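PDB 3IUO: ATP-dependent DNA helicase RecQ from Porphyromonas gingivalis, which probably couples ATP hydrolysis to 3'-5' translocation and unwinding of duplex DNA, the fragment here being its C-terminal helical domain. Local coordinates for the interface of chains A and B. Coordinates in Å, arbitrary orientation; residue numbers count along the deposited sequence, not the author numbering. Chains: chain A/B, ATP-dependent DNA helicase RecQ.

The interface of chains A and B. Residues chain A 58, 89-91, 113, 117, 120; chain B 88-91, 113, 117.
Two copies of the C-terminal helical domain of this RecQ-family helicase meet about a two-fold axis, each offering the loop between helices 75-87 and 93-100; whether this pairing occurs in the full-length enzyme the structure alone does not show. At the axis the carboxylates of A:Asp91 and B:Asp91 reach tip to tip, their planes stacked and 25° apart. A:Asp91 OD2 and B:Asp91 OD2 stand 3.0 Å apart, which would be repulsive between two charged carboxylates and may mean that they share a proton, though hydrogens are not seen. Each OD2 accepts, on its syn lone pair, a hydrogen bond from the opposing backbone amide, as from B:Asp91 N to A:Asp91 OD2 (2.9 Å, 164° at H), perhaps an instance of like charges made tolerable by donors from both sides. The hydroxyl B:Thr90 OG1 donates to the syn lone pair of A:Asp91 OD1 at 2.8 Å, the two side chains crossing at about a right angle. With OG1 anti to the backbone N (chi1 178°), the methyl B:Thr90 CG2 is turned over one face of the A:Tyr58 ring, 3.7 Å from its centroid. Water 1 bridges the two OD1 atoms.

Behind each aspartate lies an arginine. A:Arg113, extended as far as NE and then turned, grips its own A:Asp91 side-on: NE donates a hydrogen bond to the main-chain O, while NH2 makes a salt bridge to OD1 at 2.9 Å from above the carboxylate plane. Its NH1 and NH2 also converge in plane on A:Tyr58 OH, steadying the ring, and A:Leu117 CD1 packs over the guanidinium centre. Farther out, the selenium of selenomethionine A:Met120 lies 3.0 Å from the carbonyl B:Thr89 O.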
loop_
_atom_site.group_PDB
_atom_site.type_symbol
_atom_site.label_atom_id
_atom_site.label_comp_id
_atom_site.label_asym_id
_atom_site.label_seq_id
_atom_site.Cartn_x
_atom_site.Cartn_y
_atom_site.Cartn_z
ATOM N N TYR A 58 2.427 -9.673 -4.170
ATOM C CA TYR A 58 1.669 -8.651 -4.889
ATOM C C TYR A 58 0.933 -9.208 -6.085
ATOM O O TYR A 58 -0.099 -8.690 -6.484
ATOM C CB TYR A 58 2.556 -7.496 -5.359
ATOM C CG TYR A 58 3.239 -6.704 -4.269
ATOM C CD1 TYR A 58 2.840 -6.769 -2.900
ATOM C CD2 TYR A 58 4.307 -5.881 -4.586
ATOM C CE1 TYR A 58 3.526 -6.058 -1.920
ATOM C CE2 TYR A 58 4.970 -5.144 -3.627
ATOM C CZ TYR A 58 4.586 -5.240 -2.288
ATOM O OH TYR A 58 5.261 -4.499 -1.383
ATOM N N THR A 89 -5.390 1.755 7.148
ATOM C CA THR A 89 -6.089 2.072 5.895
ATOM C C THR A 89 -5.257 1.740 4.673
ATOM O O THR A 89 -5.768 1.175 3.688
ATOM C CB THR A 89 -6.503 3.553 5.902
ATOM O OG1 THR A 89 -7.399 3.744 7.006
ATOM C CG2 THR A 89 -7.168 3.983 4.561
ATOM N N THR A 90 -3.977 2.060 4.739
ATOM C CA THR A 90 -3.034 1.631 3.693
ATOM C C THR A 90 -2.064 0.595 4.217
ATOM O O THR A 90 -1.697 0.634 5.410
ATOM C CB THR A 90 -2.238 2.799 3.086
ATOM O OG1 THR A 90 -1.263 2.275 2.177
ATOM C CG2 THR A 90 -1.502 3.614 4.129
ATOM N N ASP A 91 -1.647 -0.339 3.340
ATOM C CA ASP A 91 -0.637 -1.344 3.709
ATOM C C ASP A 91 0.805 -0.851 3.568
ATOM O O ASP A 91 1.734 -1.597 3.866
ATOM C CB ASP A 91 -0.807 -2.645 2.914
ATOM C CG ASP A 91 -0.599 -2.468 1.414
ATOM O OD1 ASP A 91 0.521 -2.088 0.965
ATOM O OD2 ASP A 91 -1.575 -2.701 0.671
ATOM N N ARG A 113 3.952 -7.971 7.330
ATOM C CA ARG A 113 3.201 -7.440 6.192
ATOM C C ARG A 113 2.986 -8.461 5.097
ATOM O O ARG A 113 1.894 -8.528 4.534
ATOM C CB ARG A 113 3.895 -6.182 5.643
ATOM C CG ARG A 113 3.218 -5.586 4.432
ATOM C CD ARG A 113 3.911 -4.260 4.101
ATOM N NE ARG A 113 3.330 -3.619 2.925
ATOM C CZ ARG A 113 3.746 -3.822 1.680
ATOM N NH1 ARG A 113 4.781 -4.637 1.440
ATOM N NH2 ARG A 113 3.148 -3.216 0.677
ATOM N N LEU A 117 -0.717 -9.531 3.890
ATOM C CA LEU A 117 -1.157 -9.414 2.494
ATOM C C LEU A 117 -1.493 -10.767 1.891
ATOM O O LEU A 117 -2.470 -10.899 1.119
ATOM C CB LEU A 117 -0.091 -8.703 1.671
ATOM C CG LEU A 117 0.149 -7.225 1.985
ATOM C CD1 LEU A 117 1.328 -6.741 1.151
ATOM C CD2 LEU A 117 -1.103 -6.343 1.725
HETATM N N MSE A 120 -5.157 -12.058 2.660
HETATM C CA MSE A 120 -6.302 -11.492 1.920
HETATM C C MSE A 120 -7.054 -12.523 1.068
HETATM O O MSE A 120 -6.455 -13.282 0.295
HETATM C CB MSE A 120 -5.840 -10.330 1.059
HETATM C CG MSE A 120 -5.276 -9.197 1.880
HETATM SE SE MSE A 120 -4.369 -7.892 0.747
HETATM C CE MSE A 120 -5.960 -7.160 -0.178
ATOM N N SER B 88 -6.582 -6.031 -6.351
ATOM C CA SER B 88 -5.166 -5.946 -5.973
ATOM C C SER B 88 -4.891 -6.582 -4.613
ATOM O O SER B 88 -5.805 -6.816 -3.797
ATOM C CB SER B 88 -4.740 -4.475 -5.957
ATOM O OG SER B 88 -5.349 -3.815 -4.853
ATOM N N THR B 89 -3.614 -6.871 -4.375
ATOM C CA THR B 89 -3.162 -7.337 -3.063
ATOM C C THR B 89 -2.610 -6.157 -2.288
ATOM O O THR B 89 -2.957 -5.980 -1.139
ATOM C CB THR B 89 -2.141 -8.488 -3.210
ATOM O OG1 THR B 89 -2.800 -9.625 -3.829
ATOM C CG2 THR B 89 -1.551 -8.912 -1.879
ATOM N N THR B 90 -1.733 -5.379 -2.906
ATOM C CA THR B 90 -1.269 -4.137 -2.271
ATOM C C THR B 90 -1.955 -2.938 -2.906
ATOM O O THR B 90 -2.190 -2.944 -4.108
ATOM C CB THR B 90 0.271 -3.954 -2.346
ATOM O OG1 THR B 90 0.618 -2.703 -1.742
ATOM C CG2 THR B 90 0.787 -3.978 -3.771
ATOM N N ASP B 91 -2.231 -1.917 -2.079
ATOM C CA ASP B 91 -2.805 -0.678 -2.576
ATOM C C ASP B 91 -1.781 0.309 -3.101
ATOM O O ASP B 91 -2.143 1.400 -3.537
ATOM C CB ASP B 91 -3.678 0.029 -1.507
ATOM C CG ASP B 91 -2.861 0.433 -0.257
ATOM O OD1 ASP B 91 -1.937 1.269 -0.361
ATOM O OD2 ASP B 91 -3.153 -0.116 0.824
ATOM N N ARG B 113 -7.815 5.728 -5.925
ATOM C CA ARG B 113 -7.206 5.048 -4.775
ATOM C C ARG B 113 -7.726 5.684 -3.462
ATOM O O ARG B 113 -8.012 4.963 -2.512
ATOM C CB ARG B 113 -5.688 5.155 -4.890
ATOM C CG ARG B 113 -4.914 4.504 -3.740
ATOM C CD ARG B 113 -3.428 4.525 -3.985
ATOM N NE ARG B 113 -2.698 3.978 -2.824
ATOM C CZ ARG B 113 -2.279 4.717 -1.811
ATOM N NH1 ARG B 113 -2.528 6.026 -1.794
ATOM N NH2 ARG B 113 -1.648 4.140 -0.801
ATOM N N LEU B 117 -9.609 3.378 -0.767
ATOM C CA LEU B 117 -9.108 3.209 0.623
ATOM C C LEU B 117 -10.095 3.697 1.652
ATOM O O LEU B 117 -10.286 3.032 2.702
ATOM C CB LEU B 117 -7.786 3.941 0.815
ATOM C CG LEU B 117 -6.613 3.370 0.028
ATOM C CD1 LEU B 117 -5.397 4.279 0.222
ATOM C CD2 LEU B 117 -6.286 1.895 0.378
HETATM O O HOH W 1 0.844 0.510 -0.106
HETATM O O HOH W 2 3.743 -1.915 -1.770
HETATM O O HOH W 3 -8.308 0.463 2.623
#